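Local structure of STIL N-terminal domain-containing protein (Trichoplax adhaerens, 5OI9) at residues G24-H30 with A194-P200. The protein probably acts in centriole assembly as a STIL relative, its N-terminal domain being the part likely to bind partners such as CEP85. Sequence-based numbering, arbitrary orientation.
Sequences GEQEELH and ALITAVP
Leu-29 and Ile-196 face each other as an antiparallel hydrogen-bonded pair. Leu-29 N gives a hydrogen bond of 2.9 Å to Ile-196 O, and Ile-196 N returns one to Leu-29 O. Glu-27 N bonds Ala-198 O and Ala-198 N bonds Glu-27 O, each hydrogen bond 2.8 Å long. Strand 27-29 thereby forms one edge of a mixed sheet, beside strand 196-200.

Leu-29, Ile-196 and Ala-198 are buried on one face. Glu-27 starts there too, but its chain bends away. With CG anti to its carbonyl carbon (chi1 -50°), Leu-29 brings CD1 to 4.1 Å from Ala-198 CB. Trp-273 of helix 270-281 packs against Leu-29 and Ile-196. Past Leu-29, Ala-194 O lies at the His-30 ring edge, in plane, 3.5 Å from His-30 CD2, while His-30 NE2 hydrogen-bonds Pro-192 O.

Gln-26 lies on the solvent side. Its extended chain crosses Thr-197 and Val-199, with Gln-26 CG 3.6 Å from Val-199 CG2.

Pro-200 CD sits 3.3 Å from Glu-25 O. Replacing Pro-200 with alanine removes this ring contact, and the Gly-24 to Glu-25 backbone is then likely to shift more freely.

Strand pairing thus rests on backbone amides and carbonyls, burial against Trp-273 on apolar side chains.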
loop_
_atom_site.group_PDB
_atom_site.type_symbol
_atom_site.label_atom_id
_atom_site.label_comp_id
_atom_site.label_asym_id
_atom_site.label_seq_id
_atom_site.Cartn_x
_atom_site.Cartn_y
_atom_site.Cartn_z
ATOM N N GLY A 24 -6.549 -17.256 -21.990
ATOM C CA GLY A 24 -5.896 -17.992 -20.924
ATOM C C GLY A 24 -6.749 -17.947 -19.678
ATOM O O GLY A 24 -7.827 -17.345 -19.655
ATOM N N GLU A 25 -6.246 -18.604 -18.636
ATOM C CA GLU A 25 -6.952 -18.642 -17.363
ATOM C C GLU A 25 -7.159 -17.238 -16.809
ATOM O O GLU A 25 -6.284 -16.374 -16.915
ATOM C CB GLU A 25 -6.171 -19.479 -16.351
ATOM C CG GLU A 25 -6.697 -20.884 -16.142
ATOM C CD GLU A 25 -5.918 -21.637 -15.081
ATOM O OE1 GLU A 25 -4.819 -21.173 -14.708
ATOM O OE2 GLU A 25 -6.406 -22.687 -14.614
ATOM N N GLN A 26 -8.331 -17.014 -16.220
ATOM C CA GLN A 26 -8.540 -15.815 -15.422
ATOM C C GLN A 26 -7.567 -15.789 -14.251
ATOM O O GLN A 26 -7.150 -16.830 -13.736
ATOM C CB GLN A 26 -9.970 -15.756 -14.887
ATOM C CG GLN A 26 -11.028 -15.395 -15.896
ATOM C CD GLN A 26 -12.293 -14.895 -15.229
ATOM O OE1 GLN A 26 -12.459 -15.029 -14.016
ATOM N NE2 GLN A 26 -13.187 -14.304 -16.015
ATOM N N GLU A 27 -7.208 -14.582 -13.826
ATOM C CA GLU A 27 -6.398 -14.385 -12.635
ATOM C C GLU A 27 -7.110 -13.410 -11.711
ATOM O O GLU A 27 -7.751 -12.459 -12.171
ATOM C CB GLU A 27 -4.996 -13.857 -12.979
ATOM C CG GLU A 27 -4.232 -14.691 -14.000
ATOM C CD GLU A 27 -3.622 -15.950 -13.408
ATOM O OE1 GLU A 27 -3.194 -16.825 -14.189
ATOM O OE2 GLU A 27 -3.567 -16.064 -12.166
ATOM N N GLU A 28 -7.006 -13.656 -10.411
ATOM C CA GLU A 28 -7.553 -12.768 -9.395
ATOM C C GLU A 28 -6.400 -12.026 -8.736
ATOM O O GLU A 28 -5.494 -12.654 -8.176
ATOM C CB GLU A 28 -8.363 -13.546 -8.361
ATOM C CG GLU A 28 -9.612 -14.205 -8.924
ATOM C CD GLU A 28 -10.273 -15.143 -7.930
ATOM O OE1 GLU A 28 -9.622 -15.505 -6.926
ATOM O OE2 GLU A 28 -11.445 -15.517 -8.154
ATOM N N LEU A 29 -6.434 -10.702 -8.805
ATOM C CA LEU A 29 -5.366 -9.855 -8.295
ATOM C C LEU A 29 -5.787 -9.221 -6.977
ATOM O O LEU A 29 -6.936 -8.793 -6.819
ATOM C CB LEU A 29 -5.004 -8.765 -9.310
ATOM C CG LEU A 29 -4.751 -9.233 -10.749
ATOM C CD1 LEU A 29 -4.347 -8.066 -11.645
ATOM C CD2 LEU A 29 -3.693 -10.331 -10.785
ATOM N N HIS A 30 -4.853 -9.169 -6.030
ATOM C CA HIS A 30 -5.058 -8.440 -4.786
ATOM C C HIS A 30 -3.703 -8.133 -4.170
ATOM O O HIS A 30 -2.710 -8.812 -4.442
ATOM C CB HIS A 30 -5.934 -9.214 -3.794
ATOM C CG HIS A 30 -6.290 -8.423 -2.572
ATOM N ND1 HIS A 30 -5.566 -8.495 -1.401
ATOM C CD2 HIS A 30 -7.277 -7.523 -2.350
ATOM C CE1 HIS A 30 -6.101 -7.683 -0.505
ATOM N NE2 HIS A 30 -7.138 -7.079 -1.057
ATOM N N ALA A 194 -11.247 -5.305 -2.676
ATOM C CA ALA A 194 -11.633 -5.519 -4.068
ATOM C C ALA A 194 -10.670 -6.451 -4.796
ATOM O O ALA A 194 -9.455 -6.236 -4.801
ATOM C CB ALA A 194 -11.709 -4.175 -4.794
ATOM N N LEU A 195 -11.227 -7.497 -5.406
ATOM C CA LEU A 195 -10.478 -8.381 -6.289
ATOM C C LEU A 195 -10.591 -7.886 -7.725
ATOM O O LEU A 195 -11.694 -7.607 -8.206
ATOM C CB LEU A 195 -10.997 -9.816 -6.202
ATOM C CG LEU A 195 -10.820 -10.614 -4.911
ATOM C CD1 LEU A 195 -11.308 -12.042 -5.110
ATOM C CD2 LEU A 195 -9.370 -10.597 -4.456
ATOM N N ILE A 196 -9.456 -7.787 -8.408
ATOM C CA ILE A 196 -9.435 -7.455 -9.828
ATOM C C ILE A 196 -9.398 -8.756 -10.620
ATOM O O ILE A 196 -8.470 -9.557 -10.467
ATOM C CB ILE A 196 -8.234 -6.564 -10.181
ATOM C CG1 ILE A 196 -8.311 -5.228 -9.438
ATOM C CG2 ILE A 196 -8.162 -6.343 -11.686
ATOM C CD1 ILE A 196 -9.482 -4.372 -9.843
ATOM N N THR A 197 -10.414 -8.973 -11.452
ATOM C CA THR A 197 -10.414 -10.095 -12.381
ATOM C C THR A 197 -9.630 -9.713 -13.631
ATOM O O THR A 197 -9.909 -8.684 -14.253
ATOM C CB THR A 197 -11.844 -10.483 -12.759
ATOM O OG1 THR A 197 -12.612 -10.716 -11.572
ATOM C CG2 THR A 197 -11.849 -11.739 -13.618
ATOM N N ALA A 198 -8.650 -10.536 -14.000
ATOM C CA ALA A 198 -7.782 -10.252 -15.135
ATOM C C ALA A 198 -7.819 -11.412 -16.118
ATOM O O ALA A 198 -7.634 -12.569 -15.728
ATOM C CB ALA A 198 -6.344 -9.990 -14.678
ATOM N N VAL A 199 -8.032 -11.094 -17.390
ATOM C CA VAL A 199 -8.191 -12.080 -18.451
ATOM C C VAL A 199 -7.144 -11.795 -19.523
ATOM O O VAL A 199 -7.097 -10.679 -20.041
ATOM C CB VAL A 199 -9.601 -12.048 -19.066
ATOM C CG1 VAL A 199 -9.630 -12.822 -20.364
ATOM C CG2 VAL A 199 -10.624 -12.600 -18.086
ATOM N N PRO A 200 -6.304 -12.760 -19.891
ATOM C CA PRO A 200 -5.370 -12.532 -21.000
ATOM C C PRO A 200 -6.121 -12.428 -22.319
ATOM O O PRO A 200 -7.032 -13.212 -22.597
ATOM C CB PRO A 200 -4.462 -13.771 -20.969
ATOM C CG PRO A 200 -4.802 -14.510 -19.703
ATOM C CD PRO A 200 -6.204 -14.126 -19.356
#